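Local coordinates for protein putative NADH Oxidase (Clostridium acetobutylicum, PDB 3E10) that binds flavin mononucleotide and probably works as an oxidoreductase of the nitroreductase family, with two subunits in its assembly, at residues Y63-S66 with L67-A70; E87-E90 with Q91-A95; L101-A104 with A105-L109; N131-S134 with N135-P138. One frame throughout, in Å; residues are numbered along the deposited sequence. Where two conformers were deposited one is given.

Contact 1: residues Y63-S66 with L67-A70; sequences YANS and LKTA. With FMN (flavin mononucleotide), chain L.
The carbonyl oxygen of S66 faces two backbone donors at once, and both bonds are weak: T69 N and A70 N each lie 3.3 Å from S66 O. The bond from T69 reaches back three residues, as do L67 N to A64 O (3.1 Å) and K68 N to N65 O (3.0 Å), whereas that from A70 reaches back four; the chain between helix 51-57 and strand 72-79 thus winds up tightly. L67 turns CD1 to within 4.0 Å of A64 CB, and apolar residues suit both places because they also rest on L114 of strand 110-115. N65 and K68 run alongside each other on the exposed side; with CG of each next to its own backbone N, N65 OD1 comes 3.4 Å from K68 CE, while the long K68 can carry its ammonium on to S58 OG. A water hydrogen-bonded to T69 OG1, which also bonds to Y14 N, lies 3.2 Å from N65 O and may donate to it. S66 OG is held by S143, and R51 gathers the carbonyls of L67 and A70 with one guanidinium nitrogen. At the other end of the coil Y63 O accepts the flavin N3-H at 2.9 Å, with an angle of 165° at the hydrogen. Because the acceptor is a main-chain carbonyl, recognition of the flavin's imide edge depends on backbone placement, which the coil, braced by R51 and S143, probably assists.

Contact 2: residues E87-E90 with Q91-A95; sequences EMWE and QDMAA. With FMN (flavin mononucleotide), chain C.
M88 O collects the first two amides of the second half of this stretch, Q91 N at 3.0 Å and, weakly, D92 N at 3.3 Å. M88, a selenomethionine here, sits at the N-cap of helix 89-106. Regular helical bonding then sets in, with M93 N on W89 O and A94 N on E90 O (2.9 Å), so these carbonyls of M88, W89 and E90 are each met by an amide further along. The polar side-chain ends look elsewhere. D92 uses both carboxylate oxygens, OD1 for A37 N and OD2 for the amide of Q40, a grip that should fix its rotation. Q91, extended beyond CG, passes M88 CG and delivers NE2 to the second subunit, where Q117 O accepts from it. Its OE1 is left close to the flavin methyl C7M (3.5 Å), and D92 OD1 lies 3.7 Å from the same methyl. In the conformer given, the extended chain of M88 carries SE to 3.9 Å from FMN C6. On the sheet-facing side M93, another selenomethionine, lays CG at the edge of the indole of W89, in the ring plane and 3.7 Å from CE3. The broad, apolar W89 suits this place because it also packs on F139 and A78 of the sheet. A helix start that lines a flavin pocket completed by the partner subunit is typical of the dimeric nitroreductase fold, in which FMN lies at the interface.

Contact 3: residues L101-A104 with A105-L109; sequences LLEA and AYLDL
The carboxylate of E103 and the phenol ring of Y106 have their planes 43° apart, with E103 OE2 3.8 Å from Y106 CD2 in an oblique approach; the two side chains run alongside in the same direction. They stand at the C-terminal end of helix 89-106, which closes in a Schellman motif. Both first torsions set CG anti to the backbone nitrogen (-176° for E103), which sends the two flat groups off the helix in step. L107 also touches the carboxylate, its CD1 methyl 3.8 Å from E103 OE2. Up to the cap the bonds are helical: A105 N to L101 O, Y106 N to L102 O and L107 N to E103 O (3.0 Å). L107 is the first residue to leave helical geometry, and D108 follows in the left-handed region, phi 67°, which an aspartate tolerates better than a beta-branched residue does. The chain thereby doubles back, D108 N bonds to A105 O at 3.0 Å and L109 N to A104 O at 2.9 Å; A104 O takes a second, weak bond from L107 N. Residue types follow their surroundings. A104 is small enough to pack against both L27 of helix 21-32 and A111 of strand 110-115, while L101 and L102 reach the dimer interface, where L102 meets L102 of the second subunit. A leucine suits the buried place after D108, against V19 and Y146, and it adds an apolar clasp to the cap: L109 CB stands 4.1 Å from A104 CB.

Contact 4: residues N131-S134 with N135-P138; sequences NLKS and NIKP
L132 and I136 have nearly the same first torsion, -61° and -58°; L132 thereby swings its isobutyl group toward the outgoing strand, and I136 CG2 comes to lie 4.2 Å from L132 CD2. The two side chains cross at about a right angle. A type I beta turn from K133 to I136 brings them together, closed by I136 N on K133 O at 2.9 Å. S134 and N135 occupy its corners, small and polar residues that accept the tight bend. N135 has CG between its backbone nitrogen and carbonyl carbon, chi1 53°, which folds the amide back alongside K133, with N135 OD1 3.3 Å from K133 CB in the K133 conformer given; its ND2 is engaged by D79. The turn follows directly on a Schellman motif at N131 that ends helix 120-129, and it launches strand 136-145, whose side of the sheet is joined by backbone bonds that run from N135 with E80 to K137 with A78 of strand 72-79. A water links the carbonyl of S134, donating to S134 O (2.9 Å), with K137 NZ, from which it accepts (3.0 Å), so the long, partly exposed lysine is joined to the turn through the water. I136 and L132, both apolar, pack on L77 of strand 72-79, and Y168 of the second subunit packs on both. P138, whose ring rests on V123 and L126 of helix 120-129, runs antiparallel to the L132 side chain, with P138 CG 3.8 Å from L132 CD1.

Each contact closes a turn of a few residues, and they follow one another along the chain without nesting or crossing. Contact 1 winds the loop between helix 51-57 and strand 72-79 and touches one flavin; contact 2 starts helix 89-106 beside the other. Contact 3 ends that same helix, before strand 110-115, its centre about 21 Å from that of contact 2. Contact 4 turns the chain from helix 120-129 into strand 136-145, which lies between strands 72-79 and 110-115 in the antiparallel sheet. Contacts 2 and 4 meet directly: W89 CZ2 is 3.4 Å from K137 CE. Contacts 2, 3 and 4 all touch the second subunit.

Contact 1: residues Y63-S66 with L67-A70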
loop_
_atom_site.group_PDB
_atom_site.type_symbol
_atom_site.label_atom_id
_atom_site.label_comp_id
_atom_site.label_asym_id
_atom_site.label_seq_id
_atom_site.Cartn_x
_atom_site.Cartn_y
_atom_site.Cartn_z
ATOM N N TYR B 63 -8.389 -9.007 16.774
ATOM C CA TYR B 63 -8.800 -9.197 15.406
ATOM C C TYR B 63 -7.817 -10.060 14.596
ATOM O O TYR B 63 -7.762 -9.962 13.386
ATOM C CB TYR B 63 -9.038 -7.844 14.755
ATOM C CG TYR B 63 -10.192 -7.120 15.419
ATOM C CD1 TYR B 63 -11.497 -7.470 15.128
ATOM C CD2 TYR B 63 -9.967 -6.197 16.404
ATOM C CE1 TYR B 63 -12.571 -6.833 15.735
ATOM C CE2 TYR B 63 -11.040 -5.553 17.033
ATOM C CZ TYR B 63 -12.331 -5.872 16.682
ATOM O OH TYR B 63 -13.414 -5.287 17.310
ATOM N N ALA B 64 -7.132 -10.970 15.282
ATOM C CA ALA B 64 -6.083 -11.781 14.681
ATOM C C ALA B 64 -6.381 -13.279 14.737
ATOM O O ALA B 64 -5.459 -14.096 14.681
ATOM C CB ALA B 64 -4.753 -11.483 15.346
ATOM N N ASN B 65 -7.657 -13.630 14.846
ATOM C CA ASN B 65 -8.019 -15.031 14.976
ATOM C C ASN B 65 -7.700 -15.871 13.753
ATOM O O ASN B 65 -7.627 -17.107 13.837
ATOM C CB ASN B 65 -9.481 -15.176 15.401
ATOM C CG ASN B 65 -9.696 -14.792 16.850
ATOM O OD1 ASN B 65 -8.777 -14.897 17.680
ATOM N ND2 ASN B 65 -10.905 -14.350 17.174
ATOM N N SER B 66 -7.480 -15.227 12.606
ATOM C CA SER B 66 -7.030 -15.957 11.418
ATOM C C SER B 66 -5.752 -16.752 11.667
ATOM O O SER B 66 -5.498 -17.762 11.006
ATOM C CB SER B 66 -6.831 -15.007 10.245
ATOM O OG SER B 66 -5.883 -14.009 10.549
ATOM N N LEU B 67 -4.935 -16.287 12.598
ATOM C CA LEU B 67 -3.669 -16.944 12.855
ATOM C C LEU B 67 -3.877 -18.326 13.469
ATOM O O LEU B 67 -2.988 -19.171 13.415
ATOM C CB LEU B 67 -2.796 -16.084 13.766
ATOM C CG LEU B 67 -2.209 -14.842 13.079
ATOM C CD1 LEU B 67 -1.714 -13.835 14.107
ATOM C CD2 LEU B 67 -1.093 -15.301 12.125
ATOM N N LYS B 68 -5.044 -18.580 14.032
ATOM C CA LYS B 68 -5.274 -19.877 14.663
ATOM C C LYS B 68 -5.309 -21.042 13.683
ATOM O O LYS B 68 -5.097 -22.191 14.081
ATOM C CB LYS B 68 -6.549 -19.856 15.502
ATOM C CG LYS B 68 -6.472 -18.853 16.655
ATOM C CD LYS B 68 -7.695 -18.918 17.526
ATOM C CE LYS B 68 -7.619 -17.929 18.671
ATOM N NZ LYS B 68 -6.352 -18.042 19.464
ATOM N N THR B 69 -5.576 -20.756 12.414
ATOM C CA THR B 69 -5.498 -21.790 11.365
ATOM C C THR B 69 -4.399 -21.572 10.340
ATOM O O THR B 69 -4.156 -22.436 9.488
ATOM C CB THR B 69 -6.841 -22.003 10.649
ATOM O OG1 THR B 69 -7.196 -20.808 9.947
ATOM C CG2 THR B 69 -7.992 -22.401 11.641
ATOM N N ALA B 70 -3.703 -20.442 10.403
ATOM C CA ALA B 70 -2.733 -20.102 9.377
ATOM C C ALA B 70 -1.486 -20.967 9.477
ATOM O O ALA B 70 -0.927 -21.103 10.567
ATOM C CB ALA B 70 -2.320 -18.613 9.506
HETATM N N1 FMN L . -8.797 -7.654 9.025
HETATM C C2 FMN L . -8.856 -8.390 10.172
HETATM O O2 FMN L . -9.525 -9.433 10.203
HETATM N N3 FMN L . -8.149 -7.980 11.271
HETATM C C4 FMN L . -7.447 -6.795 11.318
HETATM O O4 FMN L . -6.813 -6.462 12.347
HETATM C C4A FMN L . -7.373 -6.049 10.141
HETATM N N5 FMN L . -6.626 -4.902 10.119
HETATM C C5A FMN L . -6.513 -4.201 8.921
HETATM C C6 FMN L . -5.744 -3.041 8.910
HETATM C C7 FMN L . -5.593 -2.288 7.740
HETATM C C7M FMN L . -4.708 -1.098 7.720
HETATM C C8 FMN L . -6.213 -2.742 6.566
HETATM C C8M FMN L . -5.887 -2.084 5.223
HETATM C C9 FMN L . -6.983 -3.911 6.596
HETATM C C9A FMN L . -7.160 -4.638 7.760
HETATM N N10 FMN L . -7.949 -5.792 7.815
HETATM C C10 FMN L . -8.029 -6.521 8.993
HETATM C "C1'" FMN L . -8.605 -6.278 6.591
HETATM C "C2'" FMN L . -9.867 -5.449 6.307
HETATM O "O2'" FMN L . -10.927 -5.742 7.214
HETATM C "C3'" FMN L . -10.348 -5.734 4.880
HETATM O "O3'" FMN L . -9.367 -5.241 3.983
HETATM C "C4'" FMN L . -11.725 -5.130 4.544
HETATM O "O4'" FMN L . -12.757 -5.763 5.294
HETATM C "C5'" FMN L . -12.092 -5.211 3.064
HETATM O "O5'" FMN L . -12.154 -6.568 2.607
HETATM P P FMN L . -11.154 -7.076 1.470
HETATM O O1P FMN L . -11.258 -6.134 0.297
HETATM O O2P FMN L . -9.763 -7.058 2.013
HETATM O O3P FMN L . -11.661 -8.460 1.132
HETATM O O HOH W 1 -8.558 -19.249 11.701
#

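Contact 2: residues E87-E90 with Q91-A95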
loop_
_atom_site.group_PDB
_atom_site.type_symbol
_atom_site.label_atom_id
_atom_site.label_comp_id
_atom_site.label_asym_id
_atom_site.label_seq_id
_atom_site.Cartn_x
_atom_site.Cartn_y
_atom_site.Cartn_z
ATOM N N GLU B 87 8.795 10.373 8.665
ATOM C CA GLU B 87 7.416 10.804 8.621
ATOM C C GLU B 87 6.538 9.864 7.794
ATOM O O GLU B 87 5.318 9.857 7.957
ATOM C CB GLU B 87 7.338 12.197 7.998
ATOM C CG GLU B 87 7.922 13.316 8.844
ATOM C CD GLU B 87 9.434 13.547 8.647
ATOM O OE1 GLU B 87 10.110 12.778 7.929
ATOM O OE2 GLU B 87 9.937 14.544 9.236
HETATM N N MSE B 88 7.156 9.120 6.883
HETATM C CA MSE B 88 6.342 8.340 5.948
HETATM C C MSE B 88 6.532 6.829 6.048
HETATM O O MSE B 88 6.053 6.110 5.202
HETATM C CB MSE B 88 6.559 8.825 4.516
HETATM C CG MSE B 88 5.863 10.142 4.234
HETATM SE SE MSE B 88 6.503 10.977 2.635
HETATM C CE MSE B 88 5.701 12.689 2.924
ATOM N N TRP B 89 7.144 6.340 7.134
ATOM C CA TRP B 89 7.456 4.920 7.175
ATOM C C TRP B 89 6.228 4.026 7.127
ATOM O O TRP B 89 6.317 2.949 6.552
ATOM C CB TRP B 89 8.343 4.545 8.371
ATOM C CG TRP B 89 7.699 4.523 9.708
ATOM C CD1 TRP B 89 7.644 5.532 10.587
ATOM C CD2 TRP B 89 7.060 3.405 10.333
ATOM N NE1 TRP B 89 6.993 5.122 11.732
ATOM C CE2 TRP B 89 6.611 3.821 11.592
ATOM C CE3 TRP B 89 6.841 2.098 9.956
ATOM C CZ2 TRP B 89 5.965 2.965 12.477
ATOM C CZ3 TRP B 89 6.168 1.249 10.825
ATOM C CH2 TRP B 89 5.756 1.682 12.068
ATOM N N GLU B 90 5.113 4.444 7.722
ATOM C CA GLU B 90 3.948 3.581 7.700
ATOM C C GLU B 90 3.390 3.414 6.294
ATOM O O GLU B 90 2.792 2.387 5.984
ATOM C CB GLU B 90 2.891 4.066 8.667
ATOM C CG GLU B 90 3.365 3.998 10.112
ATOM C CD GLU B 90 3.842 5.322 10.663
ATOM O OE1 GLU B 90 4.503 6.095 9.908
ATOM O OE2 GLU B 90 3.562 5.573 11.873
ATOM N N GLN B 91 3.620 4.412 5.443
ATOM C CA GLN B 91 3.157 4.343 4.061
ATOM C C GLN B 91 3.982 3.360 3.261
ATOM O O GLN B 91 3.427 2.547 2.509
ATOM C CB GLN B 91 3.196 5.747 3.436
ATOM C CG GLN B 91 2.251 6.720 4.164
ATOM C CD GLN B 91 2.319 8.142 3.644
ATOM O OE1 GLN B 91 2.542 8.358 2.450
ATOM N NE2 GLN B 91 2.146 9.126 4.548
ATOM N N ASP B 92 5.296 3.419 3.430
ATOM C CA ASP B 92 6.179 2.454 2.818
ATOM C C ASP B 92 5.738 1.019 3.179
ATOM O O ASP B 92 5.699 0.144 2.333
ATOM C CB ASP B 92 7.599 2.593 3.359
ATOM C CG ASP B 92 8.246 3.942 3.115
ATOM O OD1 ASP B 92 7.700 4.762 2.330
ATOM O OD2 ASP B 92 9.361 4.127 3.702
HETATM N N MSE B 93 5.464 0.808 4.468
HETATM C CA MSE B 93 5.143 -0.534 4.976
HETATM C C MSE B 93 3.788 -1.001 4.494
HETATM O O MSE B 93 3.627 -2.183 4.187
HETATM C CB MSE B 93 5.203 -0.602 6.514
HETATM C CG MSE B 93 6.582 -0.284 7.144
HETATM SE SE MSE B 93 8.013 -1.387 6.482
HETATM C CE MSE B 93 7.284 -3.107 7.046
ATOM N N ALA B 94 2.866 -0.057 4.354
ATOM C CA ALA B 94 1.562 -0.360 3.803
ATOM C C ALA B 94 1.667 -0.781 2.327
ATOM O O ALA B 94 0.977 -1.700 1.883
ATOM C CB ALA B 94 0.628 0.886 3.988
ATOM N N ALA B 95 2.553 -0.115 1.586
ATOM C CA ALA B 95 2.751 -0.480 0.178
ATOM C C ALA B 95 3.339 -1.891 0.076
ATOM O O ALA B 95 2.945 -2.672 -0.788
ATOM C CB ALA B 95 3.659 0.572 -0.504
HETATM N N1 FMN C . 9.069 10.394 -5.392
HETATM C C2 FMN C . 9.201 11.727 -5.694
HETATM O O2 FMN C . 9.756 12.077 -6.739
HETATM N N3 FMN C . 8.657 12.699 -4.892
HETATM C C4 FMN C . 8.061 12.404 -3.681
HETATM O O4 FMN C . 7.553 13.316 -3.005
HETATM C C4A FMN C . 7.901 11.040 -3.366
HETATM N N5 FMN C . 7.257 10.666 -2.217
HETATM C C5A FMN C . 7.076 9.337 -1.912
HETATM C C6 FMN C . 6.401 8.967 -0.751
HETATM C C7 FMN C . 6.183 7.649 -0.419
HETATM C C7M FMN C . 5.429 7.311 0.850
HETATM C C8 FMN C . 6.642 6.650 -1.276
HETATM C C8M FMN C . 6.190 5.237 -1.039
HETATM C C9 FMN C . 7.319 7.008 -2.450
HETATM C C9A FMN C . 7.544 8.342 -2.781
HETATM N N10 FMN C . 8.264 8.710 -3.919
HETATM C C10 FMN C . 8.404 10.050 -4.227
HETATM C "C1'" FMN C . 8.811 7.663 -4.856
HETATM C "C2'" FMN C . 10.095 7.054 -4.276
HETATM O "O2'" FMN C . 11.193 7.949 -4.385
HETATM C "C3'" FMN C . 10.382 5.732 -4.970
HETATM O "O3'" FMN C . 9.336 4.814 -4.643
HETATM C "C4'" FMN C . 11.766 5.124 -4.599
HETATM O "O4'" FMN C . 12.832 5.924 -5.037
HETATM C "C5'" FMN C . 11.917 3.716 -5.154
HETATM O "O5'" FMN C . 11.915 3.718 -6.574
HETATM P P FMN C . 10.790 2.860 -7.333
HETATM O O1P FMN C . 9.440 3.492 -7.032
HETATM O O2P FMN C . 11.160 2.964 -8.799
HETATM O O3P FMN C . 10.867 1.416 -6.837
#

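Contact 3: residues L101-A104 with A105-L109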
loop_
_atom_site.group_PDB
_atom_site.type_symbol
_atom_site.label_atom_id
_atom_site.label_comp_id
_atom_site.label_asym_id
_atom_site.label_seq_id
_atom_site.Cartn_x
_atom_site.Cartn_y
_atom_site.Cartn_z
ATOM N N LEU B 101 -0.113 -9.007 -0.228
ATOM C CA LEU B 101 -1.465 -9.497 -0.398
ATOM C C LEU B 101 -1.736 -9.805 -1.864
ATOM O O LEU B 101 -2.413 -10.790 -2.173
ATOM C CB LEU B 101 -2.464 -8.469 0.108
ATOM C CG LEU B 101 -2.414 -8.110 1.591
ATOM C CD1 LEU B 101 -3.464 -7.039 1.864
ATOM C CD2 LEU B 101 -2.583 -9.348 2.530
ATOM N N LEU B 102 -1.308 -8.926 -2.764
ATOM C CA LEU B 102 -1.537 -9.173 -4.182
ATOM C C LEU B 102 -0.776 -10.389 -4.696
ATOM O O LEU B 102 -1.318 -11.192 -5.455
ATOM C CB LEU B 102 -1.205 -7.926 -4.989
ATOM C CG LEU B 102 -2.115 -6.718 -4.743
ATOM C CD1 LEU B 102 -1.498 -5.481 -5.380
ATOM C CD2 LEU B 102 -3.560 -6.958 -5.247
ATOM N N GLU B 103 0.479 -10.516 -4.282
ATOM C CA GLU B 103 1.273 -11.675 -4.667
ATOM C C GLU B 103 0.634 -12.959 -4.122
ATOM O O GLU B 103 0.598 -13.984 -4.805
ATOM C CB GLU B 103 2.706 -11.538 -4.216
ATOM C CG GLU B 103 3.656 -12.672 -4.645
ATOM C CD GLU B 103 4.001 -12.690 -6.128
ATOM O OE1 GLU B 103 3.706 -11.715 -6.850
ATOM O OE2 GLU B 103 4.623 -13.689 -6.546
ATOM N N ALA B 104 0.107 -12.897 -2.891
ATOM C CA ALA B 104 -0.573 -14.072 -2.346
ATOM C C ALA B 104 -1.707 -14.516 -3.251
ATOM O O ALA B 104 -1.804 -15.710 -3.604
ATOM C CB ALA B 104 -1.063 -13.796 -0.922
ATOM N N ALA B 105 -2.565 -13.570 -3.646
ATOM C CA ALA B 105 -3.689 -13.888 -4.531
ATOM C C ALA B 105 -3.171 -14.468 -5.857
ATOM O O ALA B 105 -3.735 -15.460 -6.379
ATOM C CB ALA B 105 -4.575 -12.676 -4.734
ATOM N N TYR B 106 -2.096 -13.878 -6.395
ATOM C CA TYR B 106 -1.471 -14.376 -7.630
ATOM C C TYR B 106 -1.055 -15.851 -7.519
ATOM O O TYR B 106 -1.194 -16.617 -8.484
ATOM C CB TYR B 106 -0.310 -13.465 -8.001
ATOM C CG TYR B 106 0.517 -13.973 -9.149
ATOM C CD1 TYR B 106 0.042 -13.916 -10.437
ATOM C CD2 TYR B 106 1.765 -14.531 -8.927
ATOM C CE1 TYR B 106 0.817 -14.420 -11.506
ATOM C CE2 TYR B 106 2.533 -14.997 -9.952
ATOM C CZ TYR B 106 2.065 -14.942 -11.223
ATOM O OH TYR B 106 2.868 -15.461 -12.233
ATOM N N LEU B 107 -0.565 -16.240 -6.340
ATOM C CA LEU B 107 -0.109 -17.590 -6.046
ATOM C C LEU B 107 -1.204 -18.520 -5.524
ATOM O O LEU B 107 -0.911 -19.581 -5.015
ATOM C CB LEU B 107 1.052 -17.492 -5.035
ATOM C CG LEU B 107 2.279 -16.712 -5.496
ATOM C CD1 LEU B 107 3.283 -16.529 -4.332
ATOM C CD2 LEU B 107 2.959 -17.371 -6.723
ATOM N N ASP B 108 -2.459 -18.109 -5.643
ATOM C CA ASP B 108 -3.595 -18.939 -5.247
ATOM C C ASP B 108 -3.645 -19.170 -3.742
ATOM O O ASP B 108 -4.234 -20.137 -3.249
ATOM C CB ASP B 108 -3.599 -20.279 -6.017
ATOM C CG ASP B 108 -3.627 -20.089 -7.526
ATOM O OD1 ASP B 108 -4.492 -19.358 -8.013
ATOM O OD2 ASP B 108 -2.761 -20.670 -8.207
ATOM N N LEU B 109 -3.057 -18.236 -3.004
ATOM C CA LEU B 109 -3.079 -18.238 -1.549
ATOM C C LEU B 109 -4.123 -17.233 -1.076
ATOM O O LEU B 109 -4.500 -16.310 -1.812
ATOM C CB LEU B 109 -1.714 -17.852 -0.998
ATOM C CG LEU B 109 -0.568 -18.820 -1.283
ATOM C CD1 LEU B 109 0.723 -18.156 -0.874
ATOM C CD2 LEU B 109 -0.768 -20.122 -0.539
#

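Contact 4: residues N131-S134 with N135-P138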
loop_
_atom_site.group_PDB
_atom_site.type_symbol
_atom_site.label_atom_id
_atom_site.label_comp_id
_atom_site.label_asym_id
_atom_site.label_seq_id
_atom_site.Cartn_x
_atom_site.Cartn_y
_atom_site.Cartn_z
ATOM N N ASN B 131 10.711 -9.734 21.697
ATOM C CA ASN B 131 11.716 -8.961 22.420
ATOM C C ASN B 131 12.479 -8.010 21.514
ATOM O O ASN B 131 13.687 -8.061 21.416
ATOM C CB ASN B 131 12.672 -9.862 23.188
ATOM C CG ASN B 131 13.528 -9.079 24.137
ATOM O OD1 ASN B 131 13.044 -8.127 24.755
ATOM N ND2 ASN B 131 14.833 -9.415 24.197
ATOM N N LEU B 132 11.741 -7.157 20.822
ATOM C CA LEU B 132 12.363 -6.324 19.815
ATOM C C LEU B 132 13.193 -5.202 20.420
ATOM O O LEU B 132 12.812 -4.609 21.418
ATOM C CB LEU B 132 11.286 -5.691 18.903
ATOM C CG LEU B 132 10.422 -6.690 18.136
ATOM C CD1 LEU B 132 9.348 -5.947 17.356
ATOM C CD2 LEU B 132 11.311 -7.565 17.230
ATOM N N LYS B 133 14.307 -4.903 19.776
ATOM C CA LYS B 133 15.071 -3.677 20.010
ATOM C C LYS B 133 14.194 -2.444 19.825
ATOM O O LYS B 133 13.287 -2.441 18.992
ATOM C CB LYS B 133 16.202 -3.567 19.000
ATOM C CG LYS B 133 17.420 -4.412 19.260
ATOM C CD LYS B 133 18.443 -4.286 18.125
ATOM C CE LYS B 133 18.064 -5.096 16.878
ATOM N NZ LYS B 133 17.883 -6.524 17.059
ATOM N N SER B 134 14.491 -1.375 20.548
ATOM C CA SER B 134 13.705 -0.153 20.517
ATOM C C SER B 134 13.487 0.386 19.086
ATOM O O SER B 134 12.421 0.918 18.749
ATOM C CB SER B 134 14.428 0.902 21.349
ATOM O OG SER B 134 13.871 2.168 21.155
ATOM N N ASN B 135 14.507 0.222 18.248
ATOM C CA ASN B 135 14.463 0.778 16.893
ATOM C C ASN B 135 13.648 -0.047 15.922
ATOM O O ASN B 135 13.415 0.406 14.801
ATOM C CB ASN B 135 15.874 0.985 16.343
ATOM C CG ASN B 135 16.749 -0.256 16.412
ATOM O OD1 ASN B 135 17.044 -0.747 17.510
ATOM N ND2 ASN B 135 17.144 -0.797 15.251
ATOM N N ILE B 136 13.234 -1.257 16.326
ATOM C CA ILE B 136 12.503 -2.138 15.418
ATOM C C ILE B 136 11.022 -2.039 15.757
ATOM O O ILE B 136 10.584 -2.450 16.835
ATOM C CB ILE B 136 13.017 -3.558 15.499
ATOM C CG1 ILE B 136 14.542 -3.628 15.174
ATOM C CG2 ILE B 136 12.246 -4.463 14.561
ATOM C CD1 ILE B 136 14.973 -3.070 13.841
ATOM N N LYS B 137 10.273 -1.409 14.859
ATOM C CA LYS B 137 8.894 -1.042 15.107
ATOM C C LYS B 137 7.935 -1.987 14.425
ATOM O O LYS B 137 7.976 -2.132 13.190
ATOM C CB LYS B 137 8.641 0.352 14.538
ATOM C CG LYS B 137 9.593 1.378 15.179
ATOM C CD LYS B 137 9.290 2.808 14.726
ATOM C CE LYS B 137 7.953 3.342 15.242
ATOM N NZ LYS B 137 7.950 3.581 16.726
ATOM N N PRO B 138 7.068 -2.633 15.213
ATOM C CA PRO B 138 6.046 -3.469 14.588
ATOM C C PRO B 138 5.088 -2.680 13.712
ATOM O O PRO B 138 4.675 -1.585 14.073
ATOM C CB PRO B 138 5.293 -4.054 15.768
ATOM C CG PRO B 138 6.202 -3.900 16.948
ATOM C CD PRO B 138 7.018 -2.718 16.688
HETATM O O HOH W 2 10.344 2.866 18.370
#